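Local structure of protein yesU (1OQ1) at residues F130-L135 / A144-D149; V65-S70 / Y161-I166; E57-G62 / G198-R203; L80-A85 / L165-G170. The protein is of unknown function but has a galectin-like beta-sandwich fold, which makes carbohydrate binding conceivable though unproven. All blocks are in the same frame, centred on the assembly; numbering follows the deposited sequence.

Interaction 1: F130-L135 / A144-D149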
loop_
_atom_site.group_PDB
_atom_site.type_symbol
_atom_site.label_atom_id
_atom_site.label_comp_id
_atom_site.label_asym_id
_atom_site.label_seq_id
_atom_site.Cartn_x
_atom_site.Cartn_y
_atom_site.Cartn_z
ATOM N N PHE A 130 -3.029 -5.314 -19.804
ATOM C CA PHE A 130 -3.638 -3.989 -19.711
ATOM C C PHE A 130 -3.234 -3.496 -18.336
ATOM O O PHE A 130 -3.830 -3.869 -17.325
ATOM C CB PHE A 130 -5.156 -4.089 -19.824
ATOM C CG PHE A 130 -5.822 -2.771 -20.089
ATOM C CD1 PHE A 130 -5.638 -2.121 -21.304
ATOM C CD2 PHE A 130 -6.627 -2.176 -19.125
ATOM C CE1 PHE A 130 -6.245 -0.898 -21.554
ATOM C CE2 PHE A 130 -7.240 -0.943 -19.373
ATOM C CZ PHE A 130 -7.048 -0.310 -20.583
ATOM N N ARG A 131 -2.220 -2.643 -18.311
ATOM C CA ARG A 131 -1.651 -2.179 -17.060
ATOM C C ARG A 131 -2.296 -1.006 -16.370
ATOM O O ARG A 131 -2.265 0.125 -16.849
ATOM C CB ARG A 131 -0.166 -1.950 -17.290
ATOM C CG ARG A 131 0.440 -3.224 -17.847
ATOM C CD ARG A 131 1.824 -3.048 -18.350
ATOM N NE ARG A 131 2.294 -4.259 -19.018
ATOM C CZ ARG A 131 3.531 -4.403 -19.471
ATOM N NH1 ARG A 131 4.395 -3.414 -19.312
ATOM N NH2 ARG A 131 3.899 -5.512 -20.098
ATOM N N THR A 132 -2.867 -1.309 -15.211
ATOM C CA THR A 132 -3.565 -0.324 -14.404
ATOM C C THR A 132 -3.229 -0.458 -12.923
ATOM O O THR A 132 -2.582 -1.420 -12.494
ATOM C CB THR A 132 -5.087 -0.506 -14.541
ATOM O OG1 THR A 132 -5.472 -1.754 -13.946
ATOM C CG2 THR A 132 -5.489 -0.525 -16.006
ATOM N N CYS A 133 -3.661 0.541 -12.160
ATOM C CA CYS A 133 -3.518 0.564 -10.711
ATOM C C CYS A 133 -4.973 0.571 -10.265
ATOM O O CYS A 133 -5.783 1.303 -10.833
ATOM C CB CYS A 133 -2.835 1.845 -10.236
ATOM S SG CYS A 133 -1.113 2.017 -10.742
ATOM N N ASN A 134 -5.308 -0.234 -9.263
ATOM C CA ASN A 134 -6.693 -0.325 -8.790
ATOM C C ASN A 134 -6.841 0.021 -7.310
ATOM O O ASN A 134 -6.008 -0.365 -6.497
ATOM C CB ASN A 134 -7.226 -1.751 -9.005
ATOM C CG ASN A 134 -7.195 -2.188 -10.465
ATOM O OD1 ASN A 134 -6.752 -1.449 -11.347
ATOM N ND2 ASN A 134 -7.668 -3.401 -10.721
ATOM N N LEU A 135 -7.906 0.744 -6.966
ATOM C CA LEU A 135 -8.180 1.095 -5.569
ATOM C C LEU A 135 -9.442 0.369 -5.116
ATOM O O LEU A 135 -10.491 0.491 -5.747
ATOM C CB LEU A 135 -8.407 2.600 -5.401
ATOM C CG LEU A 135 -8.837 3.009 -3.980
ATOM C CD1 LEU A 135 -7.656 2.862 -3.020
ATOM C CD2 LEU A 135 -9.343 4.453 -3.975
ATOM N N ALA A 144 -13.276 0.753 -6.211
ATOM C CA ALA A 144 -13.597 2.177 -6.092
ATOM C C ALA A 144 -13.101 3.039 -7.252
ATOM O O ALA A 144 -13.792 3.959 -7.689
ATOM C CB ALA A 144 -13.044 2.723 -4.775
ATOM N N ALA A 145 -11.904 2.753 -7.748
ATOM C CA ALA A 145 -11.356 3.540 -8.843
ATOM C C ALA A 145 -10.190 2.815 -9.488
ATOM O O ALA A 145 -9.696 1.820 -8.962
ATOM C CB ALA A 145 -10.891 4.906 -8.322
HETATM N N MSE A 146 -9.763 3.310 -10.643
HETATM C CA MSE A 146 -8.624 2.720 -11.324
HETATM C C MSE A 146 -8.065 3.707 -12.334
HETATM O O MSE A 146 -8.731 4.680 -12.715
HETATM C CB MSE A 146 -8.981 1.381 -11.995
HETATM C CG MSE A 146 -9.847 1.438 -13.239
HETATM SE SE MSE A 146 -9.919 -0.318 -14.106
HETATM C CE MSE A 146 -8.676 0.001 -15.539
ATOM N N GLY A 147 -6.815 3.484 -12.710
ATOM C CA GLY A 147 -6.156 4.343 -13.676
ATOM C C GLY A 147 -5.020 3.580 -14.326
ATOM O O GLY A 147 -4.569 2.569 -13.791
ATOM N N ALA A 148 -4.559 4.046 -15.480
ATOM C CA ALA A 148 -3.460 3.377 -16.169
ATOM C C ALA A 148 -2.187 3.461 -15.324
ATOM O O ALA A 148 -1.981 4.434 -14.600
ATOM C CB ALA A 148 -3.228 4.022 -17.543
ATOM N N ASP A 149 -1.336 2.441 -15.431
ATOM C CA ASP A 149 -0.081 2.365 -14.674
ATOM C C ASP A 149 1.125 2.668 -15.574
ATOM O O ASP A 149 1.434 1.892 -16.480
ATOM C CB ASP A 149 0.053 0.951 -14.081
ATOM C CG ASP A 149 1.261 0.793 -13.169
ATOM O OD1 ASP A 149 2.043 1.753 -13.012
ATOM O OD2 ASP A 149 1.428 -0.313 -12.610
HETATM O O HOH W 1 0.011 -2.384 -13.488
#
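C133 and G147 bond twice, as a hydrogen-bonded antiparallel pair. C133 N donates to G147 O at 2.8 Å, and G147 N donates back to C133 O at 3.1 Å. L135 N is satisfied by A145 O at 2.9 Å. L135 O takes two donors, A144 N at 2.8 Å and, weakly, A145 N at 3.3 Å. A144 and A145 therefore both face L135, a classic beta bulge within the hairpin of strands 132-138 and 142-148. Strand 142-148 is an outermost strand of the seven-stranded sheet. D149 N donates to R131 O at 2.9 Å from above the carbonyl plane. D149 CG stands anti to the backbone N (chi1 -175°), which brings it to 3.6 Å from C133 SG. The carboxylate has partners beyond the hairpin: OD1 accepts L151 N, while OD2 accepts F120 N and forms a salt bridge with R122. Water 1 is within hydrogen-bonding distance of D149 OD2 and T132 O, with too few protons for every acceptor nearby. R131 NE donates a hydrogen bond to R128 O. T132 CG2 presses tightly on CE of M146, a selenomethionine, at 3.3 Å. M146 CE also lies at the F130 ring edge.

Interaction 2: V65-S70 / Y161-I166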
loop_
_atom_site.group_PDB
_atom_site.type_symbol
_atom_site.label_atom_id
_atom_site.label_comp_id
_atom_site.label_asym_id
_atom_site.label_seq_id
_atom_site.Cartn_x
_atom_site.Cartn_y
_atom_site.Cartn_z
ATOM N N VAL A 65 1.065 10.117 2.087
ATOM C CA VAL A 65 2.015 9.014 2.224
ATOM C C VAL A 65 2.934 8.935 1.015
ATOM O O VAL A 65 2.468 8.895 -0.123
ATOM C CB VAL A 65 1.261 7.667 2.373
ATOM C CG1 VAL A 65 2.250 6.530 2.605
ATOM C CG2 VAL A 65 0.263 7.751 3.519
ATOM N N THR A 66 4.237 8.903 1.269
ATOM C CA THR A 66 5.218 8.836 0.196
ATOM C C THR A 66 6.268 7.754 0.431
ATOM O O THR A 66 6.575 7.392 1.573
ATOM C CB THR A 66 5.952 10.187 0.029
ATOM O OG1 THR A 66 6.537 10.576 1.281
ATOM C CG2 THR A 66 4.984 11.270 -0.440
ATOM N N TRP A 67 6.804 7.232 -0.666
ATOM C CA TRP A 67 7.850 6.225 -0.605
ATOM C C TRP A 67 8.483 6.038 -1.979
ATOM O O TRP A 67 7.874 6.366 -3.001
ATOM C CB TRP A 67 7.296 4.886 -0.071
ATOM C CG TRP A 67 6.397 4.097 -1.004
ATOM C CD1 TRP A 67 6.750 3.015 -1.767
ATOM C CD2 TRP A 67 4.991 4.293 -1.217
ATOM N NE1 TRP A 67 5.647 2.522 -2.435
ATOM C CE2 TRP A 67 4.556 3.290 -2.114
ATOM C CE3 TRP A 67 4.055 5.220 -0.734
ATOM C CZ2 TRP A 67 3.223 3.187 -2.538
ATOM C CZ3 TRP A 67 2.726 5.118 -1.157
ATOM C CH2 TRP A 67 2.327 4.106 -2.050
ATOM N N ASP A 68 9.726 5.560 -1.985
ATOM C CA ASP A 68 10.455 5.287 -3.220
ATOM C C ASP A 68 10.245 3.808 -3.524
ATOM O O ASP A 68 10.372 2.968 -2.633
ATOM C CB ASP A 68 11.943 5.581 -3.037
ATOM C CG ASP A 68 12.282 7.047 -3.253
ATOM O OD1 ASP A 68 11.370 7.895 -3.191
ATOM O OD2 ASP A 68 13.471 7.352 -3.481
ATOM N N PHE A 69 9.928 3.500 -4.780
ATOM C CA PHE A 69 9.649 2.132 -5.218
ATOM C C PHE A 69 10.466 1.724 -6.440
ATOM O O PHE A 69 10.554 2.475 -7.411
ATOM C CB PHE A 69 8.159 2.010 -5.563
ATOM C CG PHE A 69 7.775 0.692 -6.180
ATOM C CD1 PHE A 69 7.721 -0.466 -5.408
ATOM C CD2 PHE A 69 7.445 0.614 -7.530
ATOM C CE1 PHE A 69 7.341 -1.681 -5.975
ATOM C CE2 PHE A 69 7.062 -0.597 -8.109
ATOM C CZ PHE A 69 7.011 -1.746 -7.327
ATOM N N SER A 70 11.043 0.526 -6.396
ATOM C CA SER A 70 11.838 0.008 -7.510
ATOM C C SER A 70 11.430 -1.428 -7.840
ATOM O O SER A 70 11.654 -2.338 -7.039
ATOM C CB SER A 70 13.327 0.013 -7.160
ATOM O OG SER A 70 13.773 1.301 -6.798
ATOM N N TYR A 161 10.979 5.130 -8.340
ATOM C CA TYR A 161 9.837 5.957 -8.715
ATOM C C TYR A 161 9.264 6.586 -7.440
ATOM O O TYR A 161 9.231 5.946 -6.390
ATOM C CB TYR A 161 8.792 5.092 -9.430
ATOM C CG TYR A 161 9.270 4.600 -10.778
ATOM C CD1 TYR A 161 9.037 5.344 -11.935
ATOM C CD2 TYR A 161 10.031 3.434 -10.886
ATOM C CE1 TYR A 161 9.556 4.946 -13.170
ATOM C CE2 TYR A 161 10.559 3.025 -12.122
ATOM C CZ TYR A 161 10.321 3.791 -13.253
ATOM O OH TYR A 161 10.886 3.440 -14.461
ATOM N N ARG A 162 8.836 7.845 -7.535
ATOM C CA ARG A 162 8.286 8.578 -6.389
ATOM C C ARG A 162 6.776 8.391 -6.274
ATOM O O ARG A 162 6.011 8.914 -7.081
ATOM C CB ARG A 162 8.628 10.068 -6.518
ATOM C CG ARG A 162 10.069 10.422 -6.130
ATOM C CD ARG A 162 10.229 10.397 -4.614
ATOM N NE ARG A 162 11.600 10.616 -4.153
ATOM C CZ ARG A 162 12.236 11.786 -4.159
ATOM N NH1 ARG A 162 11.637 12.880 -4.611
ATOM N NH2 ARG A 162 13.476 11.861 -3.690
HETATM N N MSE A 163 6.363 7.625 -5.270
HETATM C CA MSE A 163 4.950 7.321 -5.043
HETATM C C MSE A 163 4.365 8.274 -4.004
HETATM O O MSE A 163 4.995 8.536 -2.985
HETATM C CB MSE A 163 4.824 5.883 -4.545
HETATM C CG MSE A 163 5.848 4.946 -5.159
HETATM SE SE MSE A 163 5.577 4.612 -7.043
HETATM C CE MSE A 163 6.296 6.176 -7.868
ATOM N N LYS A 164 3.160 8.781 -4.258
ATOM C CA LYS A 164 2.516 9.705 -3.324
ATOM C C LYS A 164 1.021 9.434 -3.249
ATOM O O LYS A 164 0.333 9.396 -4.266
ATOM C CB LYS A 164 2.755 11.161 -3.744
ATOM C CG LYS A 164 2.139 12.177 -2.776
ATOM C CD LYS A 164 2.432 13.625 -3.166
ATOM C CE LYS A 164 3.896 13.981 -2.963
ATOM N NZ LYS A 164 4.171 15.420 -3.271
ATOM N N LEU A 165 0.534 9.253 -2.028
ATOM C CA LEU A 165 -0.865 8.952 -1.774
ATOM C C LEU A 165 -1.482 9.941 -0.790
ATOM O O LEU A 165 -0.911 10.195 0.268
ATOM C CB LEU A 165 -0.971 7.540 -1.190
ATOM C CG LEU A 165 -2.370 7.042 -0.823
ATOM C CD1 LEU A 165 -3.135 6.715 -2.094
ATOM C CD2 LEU A 165 -2.262 5.806 0.056
ATOM N N ILE A 166 -2.640 10.496 -1.139
ATOM C CA ILE A 166 -3.342 11.423 -0.254
ATOM C C ILE A 166 -4.595 10.735 0.284
ATOM O O ILE A 166 -5.349 10.133 -0.477
ATOM C CB ILE A 166 -3.803 12.709 -0.990
ATOM C CG1 ILE A 166 -2.593 13.469 -1.537
ATOM C CG2 ILE A 166 -4.597 13.608 -0.030
ATOM C CD1 ILE A 166 -2.978 14.649 -2.406
HETATM O O HOH W 2 13.919 9.337 -1.819
#
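W67 and M163 form the middle of three hydrogen-bonded antiparallel pairs. V65 with L165 and F69 with Y161 are the outer two. Each pair has two backbone bonds. The shortest join V65 N to L165 O and L165 N to V65 O, both 2.7 Å. W67 N reaches M163 O at 3.2 Å, and M163 N reaches W67 O at 3.0 Å.

Aromatic contacts lie on the face that carries W67, F69, M163 and L165. CB of M163, a selenomethionine, sits over the W67 ring system, 3.6 Å from the six-membered centroid and 11° off the normal. This is a CH-pi contact, and the two side chains cross at about a right angle. M163 SE lies obliquely to the W67 and F69 rings, in distant Met-aromatic contacts.

The other face is polar. D68 OD1 forms a salt bridge with R162 NE at 2.9 Å. As a hydrogen bond it is bent and weak, and the carboxylate and guanidinium planes are 31° apart. R162 bends at chi2 (-75°), which sets its CD beside D68 OD1. Water 2 donates to D68 OD2 at 2.6 Å and accepts from R162 NH2. T66 and K164 lie side by side, T66 CG2 against K164 CG.

W67 NE1 bonds to Y119 OH in the opposing sheet. An apolar face turned to a second sheet is the usual build of a beta sandwich, here of the galectin-like kind.

Interaction 3: E57-G62 / G198-R203. With ACY (acetic acid), chain E.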
loop_
_atom_site.group_PDB
_atom_site.type_symbol
_atom_site.label_atom_id
_atom_site.label_comp_id
_atom_site.label_asym_id
_atom_site.label_seq_id
_atom_site.Cartn_x
_atom_site.Cartn_y
_atom_site.Cartn_z
ATOM N N GLU A 57 2.699 1.480 13.411
ATOM C CA GLU A 57 2.078 2.746 13.801
ATOM C C GLU A 57 0.676 3.002 13.269
ATOM O O GLU A 57 0.380 2.731 12.108
ATOM C CB GLU A 57 2.971 3.912 13.369
ATOM C CG GLU A 57 4.401 3.793 13.841
ATOM C CD GLU A 57 4.519 3.902 15.342
ATOM O OE1 GLU A 57 5.494 3.359 15.902
ATOM O OE2 GLU A 57 3.639 4.542 15.959
ATOM N N THR A 58 -0.190 3.530 14.127
ATOM C CA THR A 58 -1.536 3.879 13.700
ATOM C C THR A 58 -1.433 5.314 13.205
ATOM O O THR A 58 -1.016 6.206 13.952
ATOM C CB THR A 58 -2.552 3.846 14.860
ATOM O OG1 THR A 58 -2.701 2.505 15.336
ATOM C CG2 THR A 58 -3.908 4.363 14.389
ATOM N N PHE A 59 -1.783 5.541 11.945
ATOM C CA PHE A 59 -1.732 6.889 11.407
ATOM C C PHE A 59 -3.116 7.514 11.397
ATOM O O PHE A 59 -4.124 6.821 11.276
ATOM C CB PHE A 59 -1.143 6.875 9.994
ATOM C CG PHE A 59 0.270 6.369 9.941
ATOM C CD1 PHE A 59 0.546 5.073 9.522
ATOM C CD2 PHE A 59 1.324 7.182 10.351
ATOM C CE1 PHE A 59 1.851 4.587 9.511
ATOM C CE2 PHE A 59 2.632 6.706 10.345
ATOM C CZ PHE A 59 2.895 5.404 9.923
ATOM N N PRO A 60 -3.185 8.840 11.549
ATOM C CA PRO A 60 -4.476 9.525 11.550
ATOM C C PRO A 60 -5.000 9.713 10.130
ATOM O O PRO A 60 -4.329 9.367 9.153
ATOM C CB PRO A 60 -4.148 10.856 12.209
ATOM C CG PRO A 60 -2.771 11.134 11.661
ATOM C CD PRO A 60 -2.087 9.787 11.819
ATOM N N ASP A 61 -6.212 10.243 10.028
ATOM C CA ASP A 61 -6.804 10.523 8.730
ATOM C C ASP A 61 -6.159 11.848 8.314
ATOM O O ASP A 61 -5.532 12.512 9.141
ATOM C CB ASP A 61 -8.315 10.695 8.882
ATOM C CG ASP A 61 -9.053 10.618 7.562
ATOM O OD1 ASP A 61 -8.398 10.598 6.494
ATOM O OD2 ASP A 61 -10.300 10.581 7.602
ATOM N N GLY A 62 -6.306 12.232 7.051
ATOM C CA GLY A 62 -5.739 13.490 6.590
ATOM C C GLY A 62 -4.226 13.455 6.513
ATOM O O GLY A 62 -3.536 14.226 7.182
ATOM N N GLY A 198 -5.734 4.410 10.789
ATOM C CA GLY A 198 -5.375 3.004 10.697
ATOM C C GLY A 198 -3.932 2.719 10.330
ATOM O O GLY A 198 -3.118 3.631 10.184
ATOM N N LYS A 199 -3.612 1.441 10.170
ATOM C CA LYS A 199 -2.256 1.038 9.827
ATOM C C LYS A 199 -2.034 1.069 8.319
ATOM O O LYS A 199 -2.986 1.042 7.535
ATOM C CB LYS A 199 -1.976 -0.386 10.310
ATOM C CG LYS A 199 -2.410 -0.703 11.730
ATOM C CD LYS A 199 -1.589 0.019 12.775
ATOM C CE LYS A 199 -1.931 -0.510 14.171
ATOM N NZ LYS A 199 -1.235 0.246 15.250
ATOM N N ILE A 200 -0.763 1.115 7.934
ATOM C CA ILE A 200 -0.362 1.092 6.532
ATOM C C ILE A 200 0.487 -0.167 6.351
ATOM O O ILE A 200 1.352 -0.464 7.179
ATOM C CB ILE A 200 0.478 2.325 6.159
ATOM C CG1 ILE A 200 -0.405 3.575 6.209
ATOM C CG2 ILE A 200 1.091 2.134 4.769
ATOM C CD1 ILE A 200 0.334 4.863 5.976
ATOM N N GLY A 201 0.232 -0.907 5.277
ATOM C CA GLY A 201 0.975 -2.130 5.033
ATOM C C GLY A 201 1.389 -2.310 3.585
ATOM O O GLY A 201 0.764 -1.765 2.671
ATOM N N PHE A 202 2.442 -3.097 3.386
ATOM C CA PHE A 202 2.982 -3.368 2.063
ATOM C C PHE A 202 2.760 -4.817 1.665
ATOM O O PHE A 202 3.316 -5.726 2.283
ATOM C CB PHE A 202 4.482 -3.066 2.053
ATOM C CG PHE A 202 4.803 -1.611 2.214
ATOM C CD1 PHE A 202 5.095 -0.822 1.101
ATOM C CD2 PHE A 202 4.762 -1.012 3.469
ATOM C CE1 PHE A 202 5.340 0.540 1.238
ATOM C CE2 PHE A 202 5.008 0.354 3.616
ATOM C CZ PHE A 202 5.296 1.129 2.498
ATOM N N ARG A 203 1.949 -5.034 0.634
ATOM C CA ARG A 203 1.687 -6.390 0.165
ATOM C C ARG A 203 2.365 -6.690 -1.159
ATOM O O ARG A 203 2.561 -5.806 -1.990
ATOM C CB ARG A 203 0.181 -6.631 0.003
ATOM C CG ARG A 203 -0.166 -7.956 -0.697
ATOM C CD ARG A 203 -1.673 -8.166 -0.754
ATOM N NE ARG A 203 -2.072 -9.464 -1.303
ATOM C CZ ARG A 203 -1.806 -10.634 -0.725
ATOM N NH1 ARG A 203 -1.132 -10.676 0.414
ATOM N NH2 ARG A 203 -2.247 -11.763 -1.265
HETATM C C ACY E . -3.811 -10.935 -4.142
HETATM O O ACY E . -3.440 -9.696 -3.922
HETATM O OXT ACY E . -3.438 -11.985 -3.513
HETATM C CH3 ACY E . -4.795 -11.086 -5.289
HETATM O O HOH W 3 1.172 1.522 9.964
#
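F59 and G198 exchange two backbone hydrogen bonds and form a single antiparallel bridge. F59 N reaches G198 O at 2.9 Å from above the carbonyl plane. G198 N reaches F59 O in that carbonyl's plane, also at 2.9 Å.

Side-chain polar contacts gather at K199. Its NZ donates to T58 OG1 at 2.7 Å. The chain bends at chi2 (-69°), and CD passes 3.4 Å from E57 O. NZ also has a salt bridge to D91 and a hydrogen bond to P56 O, so the ammonium is held by three oxygens. Water 3 accepts from I200 N at 2.8 Å and is 2.6 Å from E57 O, to which it can donate.

The apolar part is small. I200 CD1 touches F59 CD1 at 3.6 Å, and the side chains cross at about a right angle. Y12 meets the F59 ring edge-to-face.

Farther along the strand, R203 holds an acetic acid molecule, probably from the crystallisation liquor. NE donates to its O, and NH2 to its OXT at 2.6 Å.

Loop 57-62 leads from strand 51-54 in one sheet to strand 63-73 in the other. The contact ties this sheet-to-sheet loop to G198 and strand 199-205, a connection within the beta sandwich.

Interaction 4: L80-A85 / L165-G170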
loop_
_atom_site.group_PDB
_atom_site.type_symbol
_atom_site.label_atom_id
_atom_site.label_comp_id
_atom_site.label_asym_id
_atom_site.label_seq_id
_atom_site.Cartn_x
_atom_site.Cartn_y
_atom_site.Cartn_z
ATOM N N LEU A 80 -0.649 -1.367 -1.602
ATOM C CA LEU A 80 -0.512 -0.666 -0.336
ATOM C C LEU A 80 -1.844 -0.673 0.398
ATOM O O LEU A 80 -2.873 -0.337 -0.182
ATOM C CB LEU A 80 -0.087 0.791 -0.549
ATOM C CG LEU A 80 0.311 1.473 0.766
ATOM C CD1 LEU A 80 1.778 1.187 1.043
ATOM C CD2 LEU A 80 0.081 2.968 0.690
ATOM N N PHE A 81 -1.816 -1.081 1.660
ATOM C CA PHE A 81 -3.006 -1.082 2.502
ATOM C C PHE A 81 -2.889 0.175 3.369
ATOM O O PHE A 81 -1.791 0.526 3.805
ATOM C CB PHE A 81 -3.023 -2.310 3.425
ATOM C CG PHE A 81 -3.593 -3.552 2.793
ATOM C CD1 PHE A 81 -4.954 -3.834 2.890
ATOM C CD2 PHE A 81 -2.772 -4.441 2.103
ATOM C CE1 PHE A 81 -5.488 -4.989 2.308
ATOM C CE2 PHE A 81 -3.296 -5.595 1.520
ATOM C CZ PHE A 81 -4.657 -5.869 1.624
ATOM N N PHE A 82 -4.002 0.867 3.594
ATOM C CA PHE A 82 -3.997 2.044 4.467
ATOM C C PHE A 82 -5.352 2.218 5.167
ATOM O O PHE A 82 -6.347 1.644 4.737
ATOM C CB PHE A 82 -3.566 3.317 3.703
ATOM C CG PHE A 82 -4.349 3.606 2.448
ATOM C CD1 PHE A 82 -5.195 4.712 2.386
ATOM C CD2 PHE A 82 -4.173 2.836 1.300
ATOM C CE1 PHE A 82 -5.850 5.054 1.200
ATOM C CE2 PHE A 82 -4.823 3.168 0.104
ATOM C CZ PHE A 82 -5.660 4.280 0.055
ATOM N N ALA A 83 -5.384 2.991 6.251
ATOM C CA ALA A 83 -6.618 3.188 7.025
ATOM C C ALA A 83 -7.155 1.817 7.451
ATOM O O ALA A 83 -8.368 1.579 7.470
ATOM C CB ALA A 83 -7.671 3.932 6.187
ATOM N N ALA A 84 -6.241 0.920 7.805
ATOM C CA ALA A 84 -6.606 -0.438 8.202
ATOM C C ALA A 84 -6.834 -0.583 9.706
ATOM O O ALA A 84 -5.999 -0.171 10.513
ATOM C CB ALA A 84 -5.528 -1.414 7.739
ATOM N N ALA A 85 -7.973 -1.170 10.067
ATOM C CA ALA A 85 -8.321 -1.394 11.466
ATOM C C ALA A 85 -9.417 -2.453 11.556
ATOM O O ALA A 85 -9.998 -2.841 10.546
ATOM C CB ALA A 85 -8.796 -0.096 12.104
ATOM N N LEU A 165 0.534 9.253 -2.028
ATOM C CA LEU A 165 -0.865 8.952 -1.774
ATOM C C LEU A 165 -1.482 9.941 -0.790
ATOM O O LEU A 165 -0.911 10.195 0.268
ATOM C CB LEU A 165 -0.971 7.540 -1.190
ATOM C CG LEU A 165 -2.370 7.042 -0.823
ATOM C CD1 LEU A 165 -3.135 6.715 -2.094
ATOM C CD2 LEU A 165 -2.262 5.806 0.056
ATOM N N ILE A 166 -2.640 10.496 -1.139
ATOM C CA ILE A 166 -3.342 11.423 -0.254
ATOM C C ILE A 166 -4.595 10.735 0.284
ATOM O O ILE A 166 -5.349 10.133 -0.477
ATOM C CB ILE A 166 -3.803 12.709 -0.990
ATOM C CG1 ILE A 166 -2.593 13.469 -1.537
ATOM C CG2 ILE A 166 -4.597 13.608 -0.030
ATOM C CD1 ILE A 166 -2.978 14.649 -2.406
ATOM N N LYS A 167 -4.801 10.827 1.597
ATOM C CA LYS A 167 -5.969 10.246 2.260
ATOM C C LYS A 167 -6.534 11.311 3.194
ATOM O O LYS A 167 -5.901 11.683 4.184
ATOM C CB LYS A 167 -5.568 9.004 3.062
ATOM C CG LYS A 167 -6.649 8.480 4.006
ATOM C CD LYS A 167 -7.860 7.977 3.244
ATOM C CE LYS A 167 -8.917 7.426 4.193
ATOM N NZ LYS A 167 -9.488 8.478 5.079
ATOM N N ASP A 168 -7.727 11.799 2.876
ATOM C CA ASP A 168 -8.348 12.846 3.676
ATOM C C ASP A 168 -9.846 12.598 3.700
ATOM O O ASP A 168 -10.582 13.032 2.805
ATOM C CB ASP A 168 -8.022 14.210 3.058
ATOM C CG ASP A 168 -8.561 15.365 3.874
ATOM O OD1 ASP A 168 -8.929 15.145 5.046
ATOM O OD2 ASP A 168 -8.603 16.496 3.344
ATOM N N LYS A 169 -10.280 11.885 4.736
ATOM C CA LYS A 169 -11.675 11.506 4.894
ATOM C C LYS A 169 -12.101 10.725 3.649
ATOM O O LYS A 169 -11.469 9.725 3.313
ATOM C CB LYS A 169 -12.542 12.745 5.138
ATOM C CG LYS A 169 -12.242 13.393 6.493
ATOM C CD LYS A 169 -13.260 14.452 6.875
ATOM C CE LYS A 169 -12.961 15.024 8.256
ATOM N NZ LYS A 169 -11.636 15.697 8.305
ATOM N N GLY A 170 -13.141 11.163 2.950
ATOM C CA GLY A 170 -13.561 10.412 1.775
ATOM C C GLY A 170 -12.659 10.510 0.553
ATOM O O GLY A 170 -12.773 9.706 -0.378
#
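F82 and L165 reach toward each other tip to tip across the sandwich, and this is the tight part of the contact. L165 CD2 sits over the ring of F82, 3.5 Å from its centroid and 5° off the ring normal. It is a CH-pi contact over the centre of the face. All six ring carbons lie at similar distances from the methyl. L80 CD2 meets the same L165 methyl, CD2, at 3.7 Å, and these two side chains cross obliquely. The methyl is thus shared between a leucine and an aromatic ring.

The backbones stay apart here. Strands 80-82 and 165-168 approach no closer than 10.6 Å between axes, with their directions 20° apart, so side chains alone fill the gap.

Packing is looser toward K167. Its CD meets the edge of the F82 ring, 4.1 Å from CE1, and its CE lies 4.2 Å from A83 CB. The contact itself is buried; the exposed K169 lies beyond it.

K167 carries its charge past this apolar edge. A bend at chi4 (65°) places NZ, which donates to K169 O at 2.9 Å, on a lone pair in the carbonyl plane. NZ also bonds L195 O and forms a salt bridge with D61. The aliphatic part of K167 therefore serves as hydrophobic surface, while its ammonium, with an acid and two carbonyls around it, is likely to stay protonated despite burial.

In the fold
Interactions 2, 3 and 4 lie closer to the centre of the chain than interaction 1. The centres of 3 and 4 are about 7 Å apart, and that of 2 is about 14 Å from each. The centre of interaction 1 is about 16 Å or more from the others. Interactions 2 and 4 share L165 and strand 161-168 of the eight-stranded sheet. Interactions 1, 3 and 4 reach the seven-stranded sheet, where strands 199-205 and 76-86 are neighbours. Contacts link them: W67 packs on L80, V65 on I200, L135 on F82, and D61 pairs with K167. Along the chain, interaction 1 is nested inside the loops closed by 2, 3 and 4. In those three, distant segments close the two sheets around a common apolar interior.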